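Local structure of bacterial leucyl aminopeptidase (Legionella pneumophila, 6ESL) at residues B[113-125]-B[305-319]. The protein is a secreted zinc aminopeptidase that removes N-terminal residues from peptides, its role in nutrient acquisition during infection of amoebas being redundant with that of an acyltransferase. Sequence-based numbering, arbitrary orientation.
Sequences YEIKHEEEVNAAL and DRDLSNYLAKLIDHY
From Tyr113, whose CA faces that of Tyr311, an extended loop, residues 113-117, runs along helix 306-319 and then turns into helix 118-125, whose axis makes a crossing angle of -68° with that of helix 306-319 at a closest approach of 12.3 Å. Three aromatic residues of helix 306-319, Tyr311, His318 and Tyr319, meet the loop and the helix after it in turn. At the first, the Tyr113 ring takes Leu308 CD1 over one face, while Tyr113 CB lies 3.6 Å from the centroid of the Tyr311 ring; Leu315 CG covers the opposite face of Tyr311. A water joins Tyr113 OH to Asp305 OD2, the same oxygen that caps the helix by accepting from Leu308 N. With CG anti to the backbone N (chi1 -174°), the Tyr311 ring lies against Tyr113 CB and its OH donates to Glu114 O over 2.9 Å, well above the carbonyl plane. At the second point Ile115 spreads its branches: CG2 stands 4.2 Å from the centroid of the His318 ring, almost on its normal, and CD1 meets His318 CB. The carboxylate of Glu118 comes to the edge of that imidazole, its plane steeply inclined, without making a hydrogen bond. The third is Tyr319, a knob among Glu118, Val121, Asn122 and Leu125. Val121 CG1 presses on one face, 3.3 Å from Tyr319 CE1, and His318 CD2 lies over the other; Tyr319 OH is hydrogen-bonded to Glu389 of helix 373-391. Salt bridges pair Asp307 with Arg328 and Lys314 with Asp325, both partners on the second subunit, so the same helix also serves the dimer interface. A single knob, Tyr319, set in a hole of helix 118-125, thus joins that helix to a sheet-flanking helix of the alpha/beta M28 peptidase fold.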
loop_
_atom_site.group_PDB
_atom_site.type_symbol
_atom_site.label_atom_id
_atom_site.label_comp_id
_atom_site.label_asym_id
_atom_site.label_seq_id
_atom_site.Cartn_x
_atom_site.Cartn_y
_atom_site.Cartn_z
ATOM N N TYR B 113 7.047 -3.233 -11.353
ATOM C CA TYR B 113 8.319 -3.433 -10.722
ATOM C C TYR B 113 8.385 -4.946 -10.570
ATOM O O TYR B 113 7.505 -5.545 -10.006
ATOM C CB TYR B 113 8.393 -2.729 -9.354
ATOM C CG TYR B 113 8.234 -1.229 -9.360
ATOM C CD1 TYR B 113 9.179 -0.411 -9.926
ATOM C CD2 TYR B 113 7.149 -0.631 -8.781
ATOM C CE1 TYR B 113 9.026 0.952 -9.935
ATOM C CE2 TYR B 113 6.985 0.727 -8.785
ATOM C CZ TYR B 113 7.927 1.522 -9.361
ATOM O OH TYR B 113 7.763 2.865 -9.373
ATOM N N GLU B 114 9.448 -5.567 -11.043
ATOM C CA GLU B 114 9.550 -7.017 -10.957
ATOM C C GLU B 114 10.936 -7.409 -10.586
ATOM O O GLU B 114 11.852 -6.628 -10.713
ATOM C CB GLU B 114 9.215 -7.680 -12.310
ATOM C CG GLU B 114 7.918 -7.174 -12.965
ATOM C CD GLU B 114 7.598 -7.874 -14.294
ATOM O OE1 GLU B 114 8.113 -7.509 -15.382
ATOM O OE2 GLU B 114 6.759 -8.793 -14.226
ATOM N N ILE B 115 11.051 -8.638 -10.160
ATOM C CA ILE B 115 12.322 -9.280 -9.825
ATOM C C ILE B 115 12.735 -10.139 -11.040
ATOM O O ILE B 115 12.049 -11.098 -11.369
ATOM C CB ILE B 115 12.144 -10.195 -8.573
ATOM C CG1 ILE B 115 11.818 -9.271 -7.348
ATOM C CG2 ILE B 115 13.317 -11.173 -8.459
ATOM C CD1 ILE B 115 11.351 -9.883 -6.050
ATOM N N LYS B 116 13.792 -9.712 -11.719
ATOM C CA LYS B 116 14.275 -10.304 -12.966
ATOM C C LYS B 116 15.736 -10.327 -13.026
ATOM O O LYS B 116 16.263 -10.509 -14.102
ATOM C CB LYS B 116 13.905 -9.448 -14.148
ATOM C CG LYS B 116 12.439 -9.138 -14.340
ATOM C CD LYS B 116 12.329 -8.259 -15.571
ATOM C CE LYS B 116 10.966 -8.367 -16.243
ATOM N NZ LYS B 116 11.073 -8.480 -17.734
ATOM N N HIS B 117 16.454 -10.097 -11.933
ATOM C CA HIS B 117 17.916 -10.017 -11.999
ATOM C C HIS B 117 18.532 -10.745 -10.834
ATOM O O HIS B 117 19.501 -10.286 -10.249
ATOM C CB HIS B 117 18.384 -8.547 -12.089
ATOM C CG HIS B 117 17.944 -7.877 -13.343
ATOM N ND1 HIS B 117 18.667 -7.949 -14.509
ATOM C CD2 HIS B 117 16.813 -7.215 -13.655
ATOM C CE1 HIS B 117 18.030 -7.321 -15.475
ATOM N NE2 HIS B 117 16.903 -6.869 -14.989
ATOM N N GLU B 118 17.952 -11.907 -10.512
ATOM C CA GLU B 118 18.433 -12.747 -9.416
ATOM C C GLU B 118 19.887 -13.003 -9.372
ATOM O O GLU B 118 20.476 -12.811 -8.325
ATOM C CB GLU B 118 17.730 -14.094 -9.400
ATOM C CG GLU B 118 16.431 -13.966 -8.656
ATOM C CD GLU B 118 15.696 -15.249 -8.524
ATOM O OE1 GLU B 118 16.257 -16.118 -7.815
ATOM O OE2 GLU B 118 14.586 -15.339 -9.107
ATOM N N GLU B 119 20.474 -13.484 -10.472
ATOM C CA GLU B 119 21.882 -13.856 -10.397
ATOM C C GLU B 119 22.787 -12.662 -10.114
ATOM O O GLU B 119 23.657 -12.773 -9.238
ATOM C CB GLU B 119 22.381 -14.627 -11.644
ATOM C CG GLU B 119 21.751 -16.014 -11.798
ATOM C CD GLU B 119 22.195 -16.727 -13.062
ATOM O OE1 GLU B 119 22.846 -16.071 -13.925
ATOM O OE2 GLU B 119 21.931 -17.948 -13.179
ATOM N N GLU B 120 22.562 -11.542 -10.798
ATOM C CA GLU B 120 23.363 -10.338 -10.591
ATOM C C GLU B 120 23.220 -9.786 -9.171
ATOM O O GLU B 120 24.205 -9.370 -8.560
ATOM C CB GLU B 120 22.984 -9.263 -11.612
ATOM C CG GLU B 120 23.749 -7.959 -11.453
ATOM C CD GLU B 120 23.342 -6.917 -12.476
ATOM O OE1 GLU B 120 22.484 -7.223 -13.329
ATOM O OE2 GLU B 120 23.880 -5.790 -12.426
ATOM N N VAL B 121 21.995 -9.782 -8.651
ATOM C CA VAL B 121 21.735 -9.288 -7.270
ATOM C C VAL B 121 22.407 -10.182 -6.226
ATOM O O VAL B 121 23.168 -9.720 -5.351
ATOM C CB VAL B 121 20.215 -9.254 -6.964
ATOM C CG1 VAL B 121 19.986 -8.939 -5.490
ATOM C CG2 VAL B 121 19.499 -8.206 -7.816
ATOM N N ASN B 122 22.194 -11.489 -6.371
ATOM C CA ASN B 122 22.715 -12.448 -5.389
ATOM C C ASN B 122 24.208 -12.464 -5.346
ATOM O O ASN B 122 24.776 -12.600 -4.269
ATOM C CB ASN B 122 22.102 -13.859 -5.560
ATOM C CG ASN B 122 20.719 -13.953 -4.901
ATOM O OD1 ASN B 122 20.532 -13.473 -3.780
ATOM N ND2 ASN B 122 19.750 -14.499 -5.599
ATOM N N ALA B 123 24.839 -12.235 -6.490
ATOM C CA ALA B 123 26.319 -12.098 -6.534
ATOM C C ALA B 123 26.792 -10.814 -5.915
ATOM O O ALA B 123 27.803 -10.784 -5.175
ATOM C CB ALA B 123 26.826 -12.200 -7.985
ATOM N N ALA B 124 26.087 -9.716 -6.219
ATOM C CA ALA B 124 26.429 -8.432 -5.599
ATOM C C ALA B 124 26.239 -8.470 -4.070
ATOM O O ALA B 124 27.057 -7.892 -3.357
ATOM C CB ALA B 124 25.613 -7.307 -6.203
ATOM N N LEU B 125 25.189 -9.153 -3.573
ATOM C CA LEU B 125 24.943 -9.263 -2.100
ATOM C C LEU B 125 26.057 -9.952 -1.415
ATOM O O LEU B 125 26.426 -9.570 -0.327
ATOM C CB LEU B 125 23.651 -10.023 -1.772
ATOM C CG LEU B 125 22.333 -9.347 -2.227
ATOM C CD1 LEU B 125 21.072 -10.087 -1.743
ATOM C CD2 LEU B 125 22.312 -7.867 -1.922
ATOM N N ASP B 305 5.093 5.923 -2.171
ATOM C CA ASP B 305 4.436 5.334 -3.313
ATOM C C ASP B 305 4.052 3.939 -2.960
ATOM O O ASP B 305 4.860 3.128 -2.555
ATOM C CB ASP B 305 5.334 5.337 -4.529
ATOM C CG ASP B 305 4.666 4.761 -5.765
ATOM O OD1 ASP B 305 3.804 5.471 -6.295
ATOM O OD2 ASP B 305 4.991 3.583 -6.190
ATOM N N ARG B 306 2.775 3.659 -3.154
ATOM C CA ARG B 306 2.230 2.355 -2.863
ATOM C C ARG B 306 2.850 1.215 -3.631
ATOM O O ARG B 306 3.273 0.211 -3.012
ATOM C CB ARG B 306 0.685 2.419 -3.050
ATOM C CG ARG B 306 0.010 1.038 -3.024
ATOM C CD ARG B 306 -1.488 1.173 -3.068
ATOM N NE ARG B 306 -2.090 -0.031 -2.456
ATOM C CZ ARG B 306 -3.411 -0.189 -2.265
ATOM N NH1 ARG B 306 -4.282 0.788 -2.594
ATOM N NH2 ARG B 306 -3.870 -1.331 -1.784
ATOM N N ASP B 307 2.948 1.292 -4.957
ATOM C CA ASP B 307 3.581 0.221 -5.708
ATOM C C ASP B 307 5.058 0.044 -5.392
ATOM O O ASP B 307 5.544 -1.046 -5.293
ATOM C CB ASP B 307 3.400 0.375 -7.220
ATOM C CG ASP B 307 1.971 0.151 -7.671
ATOM O OD1 ASP B 307 1.151 -0.398 -6.904
ATOM O OD2 ASP B 307 1.669 0.528 -8.818
ATOM N N LEU B 308 5.797 1.154 -5.231
ATOM C CA LEU B 308 7.244 0.986 -4.943
ATOM C C LEU B 308 7.459 0.360 -3.552
ATOM O O LEU B 308 8.357 -0.465 -3.368
ATOM C CB LEU B 308 7.957 2.339 -5.074
ATOM C CG LEU B 308 9.496 2.261 -4.981
ATOM C CD1 LEU B 308 10.053 1.500 -6.144
ATOM C CD2 LEU B 308 10.079 3.668 -4.920
ATOM N N SER B 309 6.605 0.717 -2.602
ATOM C CA SER B 309 6.634 0.188 -1.224
ATOM C C SER B 309 6.366 -1.296 -1.201
ATOM O O SER B 309 7.138 -2.106 -0.597
ATOM C CB SER B 309 5.679 0.915 -0.300
ATOM O OG SER B 309 5.917 2.317 -0.263
ATOM N N ASN B 310 5.350 -1.694 -1.937
ATOM C CA ASN B 310 5.100 -3.150 -2.141
ATOM C C ASN B 310 6.261 -3.868 -2.784
ATOM O O ASN B 310 6.590 -4.976 -2.385
ATOM C CB ASN B 310 3.843 -3.403 -3.003
ATOM C CG ASN B 310 2.524 -3.003 -2.301
ATOM O OD1 ASN B 310 2.447 -2.929 -1.061
ATOM N ND2 ASN B 310 1.433 -2.856 -3.122
ATOM N N TYR B 311 6.890 -3.244 -3.760
ATOM C CA TYR B 311 8.069 -3.822 -4.358
ATOM C C TYR B 311 9.245 -4.017 -3.326
ATOM O O TYR B 311 9.898 -5.050 -3.298
ATOM C CB TYR B 311 8.555 -2.969 -5.542
ATOM C CG TYR B 311 9.663 -3.575 -6.284
ATOM C CD1 TYR B 311 9.508 -4.801 -6.932
ATOM C CD2 TYR B 311 10.888 -2.907 -6.420
ATOM C CE1 TYR B 311 10.571 -5.353 -7.665
ATOM C CE2 TYR B 311 11.949 -3.452 -7.088
ATOM C CZ TYR B 311 11.799 -4.650 -7.741
ATOM O OH TYR B 311 12.851 -5.191 -8.437
ATOM N N LEU B 312 9.460 -3.020 -2.484
ATOM C CA LEU B 312 10.425 -3.221 -1.399
ATOM C C LEU B 312 10.083 -4.434 -0.537
ATOM O O LEU B 312 10.929 -5.149 -0.170
ATOM C CB LEU B 312 10.511 -2.001 -0.443
ATOM C CG LEU B 312 11.146 -0.744 -0.888
ATOM C CD1 LEU B 312 11.340 0.076 0.418
ATOM C CD2 LEU B 312 12.444 -0.905 -1.607
ATOM N N ALA B 313 8.824 -4.613 -0.192
ATOM C CA ALA B 313 8.415 -5.788 0.597
ATOM C C ALA B 313 8.847 -7.068 -0.095
ATOM O O ALA B 313 9.418 -7.944 0.540
ATOM C CB ALA B 313 6.892 -5.749 0.872
ATOM N N LYS B 314 8.636 -7.154 -1.396
ATOM C CA LYS B 314 9.070 -8.312 -2.188
ATOM C C LYS B 314 10.573 -8.489 -2.253
ATOM O O LYS B 314 11.071 -9.586 -2.103
ATOM C CB LYS B 314 8.548 -8.198 -3.622
ATOM C CG LYS B 314 7.099 -8.639 -3.726
ATOM C CD LYS B 314 6.451 -8.182 -5.026
ATOM C CE LYS B 314 6.790 -9.142 -6.177
ATOM N NZ LYS B 314 6.205 -8.463 -7.371
ATOM N N LEU B 315 11.297 -7.376 -2.433
ATOM C CA LEU B 315 12.739 -7.421 -2.431
ATOM C C LEU B 315 13.222 -7.904 -1.102
ATOM O O LEU B 315 14.178 -8.692 -1.069
ATOM C CB LEU B 315 13.394 -6.061 -2.728
ATOM C CG LEU B 315 13.244 -5.468 -4.113
ATOM C CD1 LEU B 315 13.781 -4.055 -4.115
ATOM C CD2 LEU B 315 13.983 -6.350 -5.156
ATOM N N ILE B 316 12.603 -7.434 0.002
ATOM C CA ILE B 316 13.028 -7.885 1.327
ATOM C C ILE B 316 12.823 -9.419 1.417
ATOM O O ILE B 316 13.722 -10.171 1.801
ATOM C CB ILE B 316 12.296 -7.151 2.478
ATOM C CG1 ILE B 316 12.745 -5.677 2.553
ATOM C CG2 ILE B 316 12.591 -7.820 3.776
ATOM C CD1 ILE B 316 11.781 -4.718 3.237
ATOM N N ASP B 317 11.615 -9.868 1.072
ATOM C CA ASP B 317 11.294 -11.270 1.257
ATOM C C ASP B 317 12.173 -12.195 0.356
ATOM O O ASP B 317 12.779 -13.163 0.848
ATOM C CB ASP B 317 9.817 -11.507 0.999
ATOM C CG ASP B 317 9.459 -12.971 1.122
ATOM O OD1 ASP B 317 9.572 -13.505 2.238
ATOM O OD2 ASP B 317 9.179 -13.616 0.113
ATOM N N HIS B 318 12.275 -11.838 -0.919
ATOM C CA HIS B 318 13.040 -12.583 -1.906
ATOM C C HIS B 318 14.535 -12.587 -1.672
ATOM O O HIS B 318 15.203 -13.643 -1.787
ATOM C CB HIS B 318 12.791 -12.054 -3.342
ATOM C CG HIS B 318 13.184 -13.031 -4.416
ATOM N ND1 HIS B 318 12.249 -13.693 -5.178
ATOM C CD2 HIS B 318 14.395 -13.507 -4.812
ATOM C CE1 HIS B 318 12.856 -14.504 -6.018
ATOM N NE2 HIS B 318 14.162 -14.389 -5.841
ATOM N N TYR B 319 15.112 -11.433 -1.360
ATOM C CA TYR B 319 16.590 -11.365 -1.281
ATOM C C TYR B 319 17.138 -11.296 0.109
ATOM O O TYR B 319 18.250 -11.625 0.271
ATOM C CB TYR B 319 17.124 -10.139 -2.039
ATOM C CG TYR B 319 16.995 -10.221 -3.540
ATOM C CD1 TYR B 319 17.727 -11.210 -4.285
ATOM C CD2 TYR B 319 16.183 -9.330 -4.248
ATOM C CE1 TYR B 319 17.613 -11.269 -5.671
ATOM C CE2 TYR B 319 16.124 -9.394 -5.648
ATOM C CZ TYR B 319 16.838 -10.362 -6.335
ATOM O OH TYR B 319 16.754 -10.401 -7.715
HETATM O O HOH W 1 5.240 3.647 -8.813
#